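Local coordinates for protein hydroxylase (Rhodococcus sp., PDB 2OR0) that probably acts as a flavin-dependent hydroxylase with the fold of acyl-CoA dehydrogenases, using reduced flavin to transfer one atom of molecular oxygen to a substrate, at residues Cys161-Leu166 / Ile186-Asp191; Gly73-Pro78 / Arg241-Phe246; Arg64-Arg69 / Val102-Trp107; Thr84-Ala89 / Ile258-Ile263. All coordinates share one frame; numbering follows the deposited sequence.

Interaction 1 (Cys161-Leu166 / Ile186-Asp191)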
loop_
_atom_site.group_PDB
_atom_site.type_symbol
_atom_site.label_atom_id
_atom_site.label_comp_id
_atom_site.label_asym_id
_atom_site.label_seq_id
_atom_site.Cartn_x
_atom_site.Cartn_y
_atom_site.Cartn_z
ATOM N N CYS A 161 -14.954 4.179 0.122
ATOM C CA CYS A 161 -14.418 5.352 -0.542
ATOM C C CYS A 161 -15.512 6.067 -1.345
ATOM O O CYS A 161 -16.439 5.427 -1.862
ATOM C CB CYS A 161 -13.263 4.960 -1.457
ATOM S SG CYS A 161 -11.836 4.198 -0.585
ATOM N N GLN A 162 -15.389 7.390 -1.440
ATOM C CA GLN A 162 -16.371 8.227 -2.134
ATOM C C GLN A 162 -15.809 8.849 -3.407
ATOM O O GLN A 162 -16.525 9.518 -4.143
ATOM C CB GLN A 162 -16.957 9.282 -1.179
ATOM C CG GLN A 162 -18.005 8.700 -0.187
ATOM C CD GLN A 162 -19.164 7.959 -0.896
ATOM O OE1 GLN A 162 -19.823 8.506 -1.804
ATOM N NE2 GLN A 162 -19.420 6.713 -0.474
ATOM N N TRP A 163 -14.526 8.617 -3.658
ATOM C CA TRP A 163 -13.853 9.056 -4.872
ATOM C C TRP A 163 -12.869 7.949 -5.286
ATOM O O TRP A 163 -12.488 7.117 -4.459
ATOM C CB TRP A 163 -13.073 10.357 -4.639
ATOM C CG TRP A 163 -13.935 11.574 -4.327
ATOM C CD1 TRP A 163 -14.550 11.863 -3.141
ATOM C CD2 TRP A 163 -14.272 12.640 -5.221
ATOM N NE1 TRP A 163 -15.246 13.046 -3.237
ATOM C CE2 TRP A 163 -15.099 13.541 -4.505
ATOM C CE3 TRP A 163 -13.960 12.922 -6.560
ATOM C CZ2 TRP A 163 -15.618 14.710 -5.086
ATOM C CZ3 TRP A 163 -14.454 14.092 -7.131
ATOM C CH2 TRP A 163 -15.276 14.968 -6.390
ATOM N N ALA A 164 -12.441 7.963 -6.544
ATOM C CA ALA A 164 -11.414 7.034 -7.005
ATOM C C ALA A 164 -10.349 7.796 -7.727
ATOM O O ALA A 164 -10.652 8.756 -8.428
ATOM C CB ALA A 164 -12.000 5.989 -7.928
ATOM N N PHE A 165 -9.113 7.342 -7.546
ATOM C CA PHE A 165 -7.941 7.843 -8.223
ATOM C C PHE A 165 -7.520 6.754 -9.209
ATOM O O PHE A 165 -7.054 5.705 -8.782
ATOM C CB PHE A 165 -6.840 7.991 -7.174
ATOM C CG PHE A 165 -6.009 9.233 -7.308
ATOM C CD1 PHE A 165 -5.470 9.850 -6.159
ATOM C CD2 PHE A 165 -5.747 9.801 -8.550
ATOM C CE1 PHE A 165 -4.699 11.014 -6.260
ATOM C CE2 PHE A 165 -4.966 10.980 -8.643
ATOM C CZ PHE A 165 -4.458 11.571 -7.498
ATOM N N LEU A 166 -7.666 6.961 -10.514
ATOM C CA LEU A 166 -7.453 5.854 -11.457
ATOM C C LEU A 166 -6.449 6.201 -12.520
ATOM O O LEU A 166 -6.324 7.369 -12.881
ATOM C CB LEU A 166 -8.774 5.472 -12.140
ATOM C CG LEU A 166 -9.960 5.165 -11.230
ATOM C CD1 LEU A 166 -11.299 5.209 -12.030
ATOM C CD2 LEU A 166 -9.737 3.804 -10.499
ATOM N N ILE A 186 -9.370 11.758 -11.181
ATOM C CA ILE A 186 -10.199 11.649 -9.977
ATOM C C ILE A 186 -11.686 11.670 -10.356
ATOM O O ILE A 186 -12.118 12.543 -11.125
ATOM C CB ILE A 186 -9.872 12.776 -8.951
ATOM C CG1 ILE A 186 -8.441 12.633 -8.424
ATOM C CG2 ILE A 186 -10.836 12.769 -7.777
ATOM C CD1 ILE A 186 -7.532 13.764 -8.885
ATOM N N LEU A 187 -12.456 10.702 -9.838
ATOM C CA LEU A 187 -13.898 10.576 -10.126
ATOM C C LEU A 187 -14.664 10.404 -8.844
ATOM O O LEU A 187 -14.213 9.684 -7.962
ATOM C CB LEU A 187 -14.204 9.354 -11.006
ATOM C CG LEU A 187 -13.905 9.392 -12.500
ATOM C CD1 LEU A 187 -12.426 9.307 -12.755
ATOM C CD2 LEU A 187 -14.614 8.243 -13.190
ATOM N N PRO A 188 -15.828 11.071 -8.721
ATOM C CA PRO A 188 -16.707 10.806 -7.594
ATOM C C PRO A 188 -17.397 9.452 -7.794
ATOM O O PRO A 188 -17.510 9.003 -8.939
ATOM C CB PRO A 188 -17.728 11.943 -7.676
ATOM C CG PRO A 188 -17.723 12.363 -9.116
ATOM C CD PRO A 188 -16.349 12.126 -9.615
ATOM N N ARG A 189 -17.844 8.826 -6.698
ATOM C CA ARG A 189 -18.418 7.469 -6.734
ATOM C C ARG A 189 -19.673 7.417 -7.596
ATOM O O ARG A 189 -20.026 6.383 -8.167
ATOM C CB ARG A 189 -18.739 6.969 -5.321
ATOM C CG ARG A 189 -19.319 5.573 -5.293
ATOM C CD ARG A 189 -18.767 4.763 -4.159
ATOM N NE ARG A 189 -19.741 3.772 -3.719
ATOM C CZ ARG A 189 -19.666 3.100 -2.576
ATOM N NH1 ARG A 189 -18.645 3.293 -1.741
ATOM N NH2 ARG A 189 -20.612 2.222 -2.266
ATOM N N THR A 190 -20.340 8.561 -7.668
ATOM C CA THR A 190 -21.481 8.750 -8.539
ATOM C C THR A 190 -21.170 8.469 -10.027
ATOM O O THR A 190 -22.073 8.110 -10.811
ATOM C CB THR A 190 -22.041 10.184 -8.331
ATOM O OG1 THR A 190 -23.443 10.164 -8.604
ATOM C CG2 THR A 190 -21.335 11.195 -9.212
ATOM N N ASP A 191 -19.898 8.609 -10.407
ATOM C CA ASP A 191 -19.498 8.437 -11.793
ATOM C C ASP A 191 -18.894 7.071 -12.141
ATOM O O ASP A 191 -18.379 6.895 -13.234
ATOM C CB ASP A 191 -18.549 9.553 -12.206
ATOM C CG ASP A 191 -19.273 10.902 -12.430
ATOM O OD1 ASP A 191 -20.531 10.931 -12.430
ATOM O OD2 ASP A 191 -18.571 11.928 -12.616
#
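Trp163 to Phe165 run antiparallel to Ile186 to Pro188, the short strand axes 4.6 Å apart at their closest and their directions 155° from each other. Ala164 and Leu187 form the hydrogen-bonded pair: Ala164 N reaches Leu187 O at 2.8 Å, and Leu187 N returns the bond to Ala164 O. Pro188 stands in the non-hydrogen-bonded pair with Trp163, where its lack of an N-H costs this pairing nothing. Its ring rests on the indole, with Pro188 CB 4.0 Å from the centroid of the six-membered ring of Trp163, a CH-pi contact over the face. Ile186 serves both aromatic neighbours on the same side of the sheet. Its CG2 touches Trp163 CE3 at 3.4 Å, whereas its CG1 lies over the face of the Phe165 ring. These strands make up a beta hairpin in the mixed sheet, which corresponds to the middle beta domain of acyl-CoA dehydrogenases, and helix 114-121 packs on Trp163 and Ile186. Past the strand, Arg189 N binds Gln162 O from above its carbonyl plane (3.0 Å). With CG anti to the backbone N (chi1 -179°) and a bend at chi2, the arginine chain runs back along the first segment, and NH1 gives a fairly straight bond of 3.1 Å to Cys161 O, which lies in the guanidinium plane. The same NH1 also binds Asp159 O. Gln162 passes obliquely by the guanidinium, its NE2 3.7 Å from Arg189 NH1.

Interaction 2 (Gly73-Pro78 / Arg241-Phe246)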
loop_
_atom_site.group_PDB
_atom_site.type_symbol
_atom_site.label_atom_id
_atom_site.label_comp_id
_atom_site.label_asym_id
_atom_site.label_seq_id
_atom_site.Cartn_x
_atom_site.Cartn_y
_atom_site.Cartn_z
ATOM N N GLY A 73 -4.937 16.883 8.141
ATOM C CA GLY A 73 -3.939 15.828 8.041
ATOM C C GLY A 73 -2.763 16.070 8.968
ATOM O O GLY A 73 -2.672 17.123 9.591
ATOM N N TYR A 74 -1.858 15.099 9.049
ATOM C CA TYR A 74 -0.739 15.171 9.993
ATOM C C TYR A 74 0.606 15.378 9.354
ATOM O O TYR A 74 1.566 15.628 10.063
ATOM C CB TYR A 74 -0.673 13.927 10.880
ATOM C CG TYR A 74 -1.958 13.630 11.562
ATOM C CD1 TYR A 74 -2.499 14.516 12.491
ATOM C CD2 TYR A 74 -2.652 12.468 11.276
ATOM C CE1 TYR A 74 -3.709 14.235 13.116
ATOM C CE2 TYR A 74 -3.854 12.183 11.892
ATOM C CZ TYR A 74 -4.375 13.064 12.797
ATOM O OH TYR A 74 -5.569 12.757 13.398
ATOM N N GLU A 75 0.684 15.287 8.026
ATOM C CA GLU A 75 1.963 15.345 7.300
ATOM C C GLU A 75 3.143 14.657 7.989
ATOM O O GLU A 75 4.262 15.200 8.013
ATOM C CB GLU A 75 2.338 16.791 6.938
ATOM C CG GLU A 75 1.197 17.553 6.278
ATOM C CD GLU A 75 1.475 19.050 6.105
ATOM O OE1 GLU A 75 2.648 19.480 6.234
ATOM O OE2 GLU A 75 0.497 19.782 5.825
ATOM N N VAL A 76 2.920 13.440 8.499
ATOM C CA VAL A 76 3.990 12.702 9.192
ATOM C C VAL A 76 5.207 12.411 8.303
ATOM O O VAL A 76 5.118 12.432 7.073
ATOM C CB VAL A 76 3.459 11.424 9.939
ATOM C CG1 VAL A 76 2.289 11.794 10.830
ATOM C CG2 VAL A 76 3.062 10.311 8.967
ATOM N N HIS A 77 6.356 12.176 8.947
ATOM C CA HIS A 77 7.569 11.714 8.287
ATOM C C HIS A 77 7.234 10.329 7.702
ATOM O O HIS A 77 6.526 9.561 8.340
ATOM C CB HIS A 77 8.691 11.581 9.339
ATOM C CG HIS A 77 10.032 11.255 8.768
ATOM N ND1 HIS A 77 10.433 9.965 8.483
ATOM C CD2 HIS A 77 11.066 12.055 8.421
ATOM C CE1 HIS A 77 11.653 9.990 7.980
ATOM N NE2 HIS A 77 12.060 11.245 7.928
ATOM N N PRO A 78 7.748 10.004 6.501
ATOM C CA PRO A 78 7.522 8.672 5.893
ATOM C C PRO A 78 7.766 7.484 6.849
ATOM O O PRO A 78 7.066 6.464 6.752
ATOM C CB PRO A 78 8.548 8.640 4.755
ATOM C CG PRO A 78 8.706 10.051 4.363
ATOM C CD PRO A 78 8.575 10.859 5.637
ATOM N N ARG A 241 5.242 22.965 -3.482
ATOM C CA ARG A 241 4.941 22.962 -2.039
ATOM C C ARG A 241 6.240 23.038 -1.220
ATOM O O ARG A 241 7.274 22.535 -1.668
ATOM C CB ARG A 241 4.130 21.721 -1.639
ATOM C CG ARG A 241 2.751 21.600 -2.297
ATOM C CD ARG A 241 1.896 20.577 -1.579
ATOM N NE ARG A 241 1.634 20.948 -0.200
ATOM C CZ ARG A 241 0.432 21.125 0.329
ATOM N NH1 ARG A 241 -0.665 20.905 -0.384
ATOM N NH2 ARG A 241 0.328 21.475 1.605
ATOM N N PRO A 242 6.198 23.697 -0.041
ATOM C CA PRO A 242 7.402 23.785 0.795
ATOM C C PRO A 242 7.714 22.528 1.641
ATOM O O PRO A 242 8.854 22.344 2.050
ATOM C CB PRO A 242 7.093 24.963 1.729
ATOM C CG PRO A 242 5.601 24.900 1.914
ATOM C CD PRO A 242 5.057 24.427 0.559
ATOM N N GLU A 243 6.722 21.683 1.904
ATOM C CA GLU A 243 6.917 20.566 2.818
ATOM C C GLU A 243 7.769 19.442 2.185
ATOM O O GLU A 243 7.441 18.969 1.085
ATOM C CB GLU A 243 5.565 20.022 3.295
ATOM C CG GLU A 243 4.617 21.060 3.880
ATOM C CD GLU A 243 3.649 21.674 2.860
ATOM O OE1 GLU A 243 3.927 21.684 1.641
ATOM O OE2 GLU A 243 2.605 22.175 3.295
ATOM N N PRO A 244 8.862 19.020 2.866
ATOM C CA PRO A 244 9.680 17.958 2.273
ATOM C C PRO A 244 8.883 16.666 2.021
ATOM O O PRO A 244 9.140 16.001 1.037
ATOM C CB PRO A 244 10.797 17.744 3.297
ATOM C CG PRO A 244 10.884 19.085 4.037
ATOM C CD PRO A 244 9.423 19.476 4.156
ATOM N N LEU A 245 7.912 16.355 2.881
ATOM C CA LEU A 245 7.086 15.172 2.683
ATOM C C LEU A 245 6.532 15.135 1.253
ATOM O O LEU A 245 6.683 14.125 0.543
ATOM C CB LEU A 245 5.957 15.087 3.700
ATOM C CG LEU A 245 4.925 13.988 3.375
ATOM C CD1 LEU A 245 5.526 12.548 3.485
ATOM C CD2 LEU A 245 3.728 14.162 4.254
ATOM N N PHE A 246 5.950 16.253 0.819
ATOM C CA PHE A 246 5.264 16.300 -0.468
ATOM C C PHE A 246 6.188 16.407 -1.636
ATOM O O PHE A 246 5.743 16.390 -2.780
ATOM C CB PHE A 246 4.194 17.396 -0.479
ATOM C CG PHE A 246 3.143 17.175 0.532
ATOM C CD1 PHE A 246 2.472 15.951 0.590
ATOM C CD2 PHE A 246 2.830 18.157 1.461
ATOM C CE1 PHE A 246 1.497 15.724 1.540
ATOM C CE2 PHE A 246 1.847 17.931 2.411
ATOM C CZ PHE A 246 1.181 16.700 2.451
#
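Leu245 points its forked end at the backbone of Glu75 and Val76, and most of the apolar contact between Gly73-Pro78 and Arg241-Phe246 centres on it. CD2 comes within 3.7 Å of Glu75 CA, and both methyls straddle the carbonyl oxygen of Val76, Leu245 CD1 and CD2 each being 3.6 Å from Val76 O. CD1 also meets the ring of Pro78, the two side chains passing with opposite headings. The methylene part of Glu75 packs on Phe246 near CE2 and CZ: the chain is extended beyond CG, the two side chains cross at about a right angle, and Glu75 CG comes to 3.9 Å from both Phe246 CE2 and CZ.

Among the charged groups, Arg241 forms a salt bridge with Glu243, gripping it side-on, Arg241 NE to Glu243 OE1 at 3.0 Å and NH2 to OE2 at 2.9 Å, both nearly straight; the oxygens lie in the guanidinium plane but are approached from above the carboxylate plane. Glu75 OE1 sits 4.0 Å from Glu243 OE2, with the two carboxylates turned 81° against each other. Such like charges would tend to repel, but Arg241 probably offsets part of this, and Glu75 OE2 is held by the backbone N of Arg69.

In the fold, the contact brings together two loops, one leading into helix 78-91, which Pro78 begins, and the other into helix 250-277. Ala316 and Tyr320 of helix 292-324 pack against Pro78, while Met253 of helix 250-277 packs against both Pro78 and Leu245.

Interaction 3 (Arg64-Arg69 / Val102-Trp107)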
loop_
_atom_site.group_PDB
_atom_site.type_symbol
_atom_site.label_atom_id
_atom_site.label_comp_id
_atom_site.label_asym_id
_atom_site.label_seq_id
_atom_site.Cartn_x
_atom_site.Cartn_y
_atom_site.Cartn_z
ATOM N N ARG A 64 -5.344 9.988 7.451
ATOM C CA ARG A 64 -4.874 11.371 7.432
ATOM C C ARG A 64 -3.367 11.555 7.691
ATOM O O ARG A 64 -2.847 12.697 7.684
ATOM C CB ARG A 64 -5.699 12.188 8.418
ATOM C CG ARG A 64 -7.094 12.489 7.858
ATOM C CD ARG A 64 -7.876 13.412 8.753
ATOM N NE ARG A 64 -8.017 12.845 10.086
ATOM C CZ ARG A 64 -8.861 13.303 11.001
ATOM N NH1 ARG A 64 -9.657 14.344 10.711
ATOM N NH2 ARG A 64 -8.914 12.718 12.204
ATOM N N LEU A 65 -2.668 10.437 7.889
ATOM C CA LEU A 65 -1.218 10.439 8.120
ATOM C C LEU A 65 -0.423 11.315 7.156
ATOM O O LEU A 65 0.430 12.097 7.586
ATOM C CB LEU A 65 -0.652 9.008 8.130
ATOM C CG LEU A 65 -0.933 8.152 9.377
ATOM C CD1 LEU A 65 -0.616 6.676 9.106
ATOM C CD2 LEU A 65 -0.161 8.662 10.580
ATOM N N LEU A 66 -0.707 11.197 5.862
ATOM C CA LEU A 66 0.046 11.906 4.840
ATOM C C LEU A 66 -0.792 13.015 4.192
ATOM O O LEU A 66 -0.441 13.525 3.133
ATOM C CB LEU A 66 0.541 10.931 3.769
ATOM C CG LEU A 66 1.385 9.726 4.219
ATOM C CD1 LEU A 66 1.568 8.774 3.044
ATOM C CD2 LEU A 66 2.754 10.161 4.829
ATOM N N GLN A 67 -1.903 13.359 4.831
ATOM C CA GLN A 67 -2.820 14.387 4.338
ATOM C C GLN A 67 -2.295 15.798 4.705
ATOM O O GLN A 67 -1.659 15.951 5.753
ATOM C CB GLN A 67 -4.183 14.145 4.970
ATOM C CG GLN A 67 -5.354 14.865 4.323
ATOM C CD GLN A 67 -6.654 14.125 4.557
ATOM O OE1 GLN A 67 -6.717 12.895 4.397
ATOM N NE2 GLN A 67 -7.706 14.857 4.940
ATOM N N PRO A 68 -2.527 16.814 3.836
ATOM C CA PRO A 68 -2.182 18.219 4.206
ATOM C C PRO A 68 -2.852 18.675 5.501
ATOM O O PRO A 68 -3.985 18.277 5.789
ATOM C CB PRO A 68 -2.707 19.052 3.018
ATOM C CG PRO A 68 -2.748 18.093 1.865
ATOM C CD PRO A 68 -3.073 16.725 2.465
ATOM N N ARG A 69 -2.131 19.480 6.291
ATOM C CA ARG A 69 -2.676 20.058 7.542
ATOM C C ARG A 69 -3.875 20.949 7.265
ATOM O O ARG A 69 -4.801 21.012 8.077
ATOM C CB ARG A 69 -1.602 20.848 8.315
ATOM C CG ARG A 69 -0.638 19.962 9.086
ATOM C CD ARG A 69 0.538 20.773 9.646
ATOM N NE ARG A 69 1.687 19.927 9.984
ATOM C CZ ARG A 69 1.812 19.242 11.122
ATOM N NH1 ARG A 69 0.843 19.286 12.046
ATOM N NH2 ARG A 69 2.907 18.505 11.335
ATOM N N VAL A 102 -5.089 3.263 0.605
ATOM C CA VAL A 102 -5.989 4.400 0.715
ATOM C C VAL A 102 -5.215 5.568 1.377
ATOM O O VAL A 102 -5.374 6.719 0.971
ATOM C CB VAL A 102 -7.277 4.035 1.486
ATOM C CG1 VAL A 102 -8.213 5.226 1.628
ATOM C CG2 VAL A 102 -8.037 2.905 0.775
ATOM N N GLY A 103 -4.320 5.232 2.325
ATOM C CA GLY A 103 -3.449 6.200 2.989
ATOM C C GLY A 103 -2.433 6.945 2.151
ATOM O O GLY A 103 -1.937 7.994 2.570
ATOM N N VAL A 104 -2.096 6.418 0.980
ATOM C CA VAL A 104 -1.171 7.092 0.096
ATOM C C VAL A 104 -1.850 8.130 -0.826
ATOM O O VAL A 104 -1.198 9.060 -1.343
ATOM C CB VAL A 104 -0.356 6.045 -0.717
ATOM C CG1 VAL A 104 0.246 6.648 -1.967
ATOM C CG2 VAL A 104 0.762 5.496 0.166
ATOM N N HIS A 105 -3.152 7.957 -1.050
ATOM C CA HIS A 105 -3.880 8.835 -1.973
ATOM C C HIS A 105 -3.861 10.332 -1.557
ATOM O O HIS A 105 -3.691 11.181 -2.439
ATOM C CB HIS A 105 -5.293 8.308 -2.245
ATOM C CG HIS A 105 -5.312 6.923 -2.829
ATOM N ND1 HIS A 105 -6.216 5.962 -2.439
ATOM C CD2 HIS A 105 -4.507 6.326 -3.740
ATOM C CE1 HIS A 105 -5.984 4.841 -3.098
ATOM N NE2 HIS A 105 -4.946 5.034 -3.890
ATOM N N PRO A 106 -4.005 10.642 -0.237
ATOM C CA PRO A 106 -3.890 12.028 0.230
ATOM C C PRO A 106 -2.523 12.617 -0.059
ATOM O O PRO A 106 -2.401 13.827 -0.256
ATOM C CB PRO A 106 -4.080 11.909 1.742
ATOM C CG PRO A 106 -4.907 10.685 1.918
ATOM C CD PRO A 106 -4.320 9.747 0.898
ATOM N N TRP A 107 -1.496 11.773 -0.099
ATOM C CA TRP A 107 -0.163 12.252 -0.388
ATOM C C TRP A 107 -0.090 12.811 -1.820
ATOM O O TRP A 107 0.437 13.911 -2.046
ATOM C CB TRP A 107 0.889 11.159 -0.117
ATOM C CG TRP A 107 2.268 11.627 -0.402
ATOM C CD1 TRP A 107 3.114 12.303 0.455
ATOM C CD2 TRP A 107 2.984 11.461 -1.630
ATOM N NE1 TRP A 107 4.297 12.571 -0.190
ATOM C CE2 TRP A 107 4.242 12.079 -1.467
ATOM C CE3 TRP A 107 2.676 10.855 -2.866
ATOM C CZ2 TRP A 107 5.199 12.107 -2.487
ATOM C CZ3 TRP A 107 3.620 10.881 -3.869
ATOM C CH2 TRP A 107 4.872 11.492 -3.679
HETATM O O HOH W 1 -2.451 9.200 4.630
#
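The indole of Trp107 meets Leu66 at its edge, with Leu66 CB lying near the ring plane. Around the same indole, Phe111 makes an edge-to-face pair and Phe246 meets it with the ring planes about 40° apart. Trp107 NE1 donates to Leu245 O, which helps to hold the rotation of the indole. The aliphatic contact with Leu66 is made at the root of the tryptophan side chain, CB to CB at 3.9 Å. From there Leu66 extends alongside the Val102-His105 turn: with CG set beside the backbone N (chi1 -56°), CD1 settles 3.6 Å from Gly103 O and at 4.4 Å from Val104 CG2. A water accepts from Leu66 N at 2.9 Å; its link to Gly103 O is so short that the bridge is doubtful in detail.

Next along the loop, Gln67 lies across the ring of Pro106. Its CA is 3.8 Å from Pro106 CB, and its amide oxygen OE1 keeps the same distance from Pro106 CG. The other end of that amide, NE2, is tied to the carbonyl oxygens of Tyr71 and Asn125, so the flat group is held as it passes the proline. Trp121 of helix 114-121 touches both Gln67 and Pro106. Two type I beta turns, Arg64-Gln67 and Val102-His105, thus meet beside the start of helix 105-109, within the N-terminal helical domain expected of the acyl-CoA dehydrogenase fold.

Interaction 4 (Thr84-Ala89 / Ile258-Ile263)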
loop_
_atom_site.group_PDB
_atom_site.type_symbol
_atom_site.label_atom_id
_atom_site.label_comp_id
_atom_site.label_asym_id
_atom_site.label_seq_id
_atom_site.Cartn_x
_atom_site.Cartn_y
_atom_site.Cartn_z
ATOM N N THR A 84 3.328 2.881 11.182
ATOM C CA THR A 84 1.917 2.811 11.545
ATOM C C THR A 84 1.185 1.734 10.713
ATOM O O THR A 84 0.421 0.944 11.258
ATOM C CB THR A 84 1.204 4.183 11.398
ATOM O OG1 THR A 84 1.990 5.203 12.050
ATOM C CG2 THR A 84 -0.188 4.107 12.028
ATOM N N VAL A 85 1.413 1.732 9.405
ATOM C CA VAL A 85 0.876 0.697 8.514
ATOM C C VAL A 85 1.287 -0.707 9.014
ATOM O O VAL A 85 0.433 -1.586 9.199
ATOM C CB VAL A 85 1.360 0.918 7.080
ATOM C CG1 VAL A 85 0.987 -0.272 6.175
ATOM C CG2 VAL A 85 0.778 2.224 6.507
HETATM N N MSE A 86 2.589 -0.895 9.255
HETATM C CA MSE A 86 3.073 -2.160 9.784
HETATM C C MSE A 86 2.364 -2.514 11.067
HETATM O O MSE A 86 2.044 -3.661 11.282
HETATM C CB MSE A 86 4.577 -2.126 10.016
HETATM C CG MSE A 86 5.390 -2.079 8.782
HETATM SE SE MSE A 86 7.300 -1.895 9.224
HETATM C CE MSE A 86 8.053 -1.500 7.501
ATOM N N GLY A 87 2.107 -1.527 11.924
ATOM C CA GLY A 87 1.422 -1.783 13.176
ATOM C C GLY A 87 -0.018 -2.216 12.979
ATOM O O GLY A 87 -0.488 -3.137 13.633
ATOM N N VAL A 88 -0.728 -1.547 12.072
ATOM C CA VAL A 88 -2.130 -1.917 11.752
ATOM C C VAL A 88 -2.157 -3.309 11.096
ATOM O O VAL A 88 -2.979 -4.172 11.475
ATOM C CB VAL A 88 -2.810 -0.898 10.793
ATOM C CG1 VAL A 88 -4.223 -1.332 10.503
ATOM C CG2 VAL A 88 -2.849 0.491 11.390
ATOM N N ALA A 89 -1.253 -3.508 10.125
ATOM C CA ALA A 89 -1.133 -4.772 9.364
ATOM C C ALA A 89 -0.895 -5.984 10.255
ATOM O O ALA A 89 -1.434 -7.070 9.973
ATOM C CB ALA A 89 -0.064 -4.674 8.295
ATOM N N ILE A 258 2.355 -0.147 0.619
ATOM C CA ILE A 258 2.011 -1.488 0.167
ATOM C C ILE A 258 3.007 -2.533 0.755
ATOM O O ILE A 258 2.600 -3.523 1.325
ATOM C CB ILE A 258 2.003 -1.545 -1.397
ATOM C CG1 ILE A 258 0.731 -0.869 -1.942
ATOM C CG2 ILE A 258 2.081 -2.963 -1.883
ATOM C CD1 ILE A 258 0.808 -0.530 -3.413
ATOM N N THR A 259 4.297 -2.278 0.598
ATOM C CA THR A 259 5.341 -3.148 1.151
ATOM C C THR A 259 5.379 -3.105 2.683
ATOM O O THR A 259 5.534 -4.146 3.328
ATOM C CB THR A 259 6.687 -2.840 0.505
ATOM O OG1 THR A 259 6.522 -2.981 -0.905
ATOM C CG2 THR A 259 7.782 -3.806 0.977
ATOM N N ALA A 260 5.157 -1.933 3.281
ATOM C CA ALA A 260 4.965 -1.880 4.742
ATOM C C ALA A 260 3.833 -2.794 5.218
ATOM O O ALA A 260 3.982 -3.509 6.210
ATOM C CB ALA A 260 4.736 -0.445 5.220
ATOM N N ALA A 261 2.695 -2.781 4.512
ATOM C CA ALA A 261 1.576 -3.662 4.848
ATOM C C ALA A 261 1.990 -5.114 4.767
ATOM O O ALA A 261 1.739 -5.848 5.705
ATOM C CB ALA A 261 0.362 -3.386 3.947
ATOM N N VAL A 262 2.673 -5.514 3.689
ATOM C CA VAL A 262 3.183 -6.881 3.580
ATOM C C VAL A 262 4.132 -7.237 4.758
ATOM O O VAL A 262 4.027 -8.311 5.349
ATOM C CB VAL A 262 3.880 -7.133 2.231
ATOM C CG1 VAL A 262 4.588 -8.506 2.219
ATOM C CG2 VAL A 262 2.844 -7.052 1.060
ATOM N N ILE A 263 5.055 -6.327 5.085
ATOM C CA ILE A 263 5.963 -6.567 6.190
ATOM C C ILE A 263 5.240 -6.763 7.520
ATOM O O ILE A 263 5.519 -7.718 8.221
ATOM C CB ILE A 263 7.115 -5.513 6.257
ATOM C CG1 ILE A 263 7.987 -5.658 4.985
ATOM C CG2 ILE A 263 7.965 -5.780 7.490
ATOM C CD1 ILE A 263 8.988 -4.494 4.712
#
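Val85 and Ala89, one turn apart on helix 78-91, face Ala260 and Ala261 of helix 250-277. Val85 carries CG1 anti to its own backbone N (chi1 171°), and this torsion aims that methyl at the backbone of the other helix. CG1 lies 3.5 Å from Ala261 N and touches both alanine methyls, each at 3.9 Å. Ala89 needs no torsion to make its contact: its CB points at the partner helix and stops 3.4 Å from Ala261 O.

With so little side chain between them, the helices come close. The short axes approach to 7.5 Å and the chains run in broadly the same direction, crossing at -40°. Segment 258-263 falls in the C-terminal helical domain of the acyl-CoA dehydrogenase family, whereas helix 78-91 probably belongs to the N-terminal helical domain, so the contact would join the two.

Beside the alanine pair lies Met86, present as selenomethionine. Its CB leaves the helix across the direction of the partner, yet CG is set beside the backbone N (chi1 -69°) and the remaining chain is extended, so the side chain passes over Ala260. CG presses against Ala260 O at 3.3 Å, and the terminal CE reaches Ile263 CD1 at 4.2 Å. Leu312 and Ile313 of helix 292-324 also pack on Met86, enclosing this buried side chain. Ile263, in turn, rests on Ser308 of helix 292-324 and Ala344 of helix 331-356.

The first segments of interactions 3, 2 and 4 follow one another along the chain, from the loop ahead of helix 78-91 into that helix. Interaction 3 then closes at 102-107, the hairpin of interaction 1 forms, and interactions 2 and 4 close at 241-246 and 258-263; the hairpin is thus an insert within both of their long loops. Interactions 2 and 3 are near neighbours, centres 9 Å apart, joined by a probable hydrogen bond from Gly73 N to Pro68 O. Interaction 3 also touches interaction 1, through Phe165 and His105, and interaction 4, through Leu65 and Thr84. It therefore lies between the sheet and the helical core, whereas interactions 1 and 4 stay about 25 Å apart between centres.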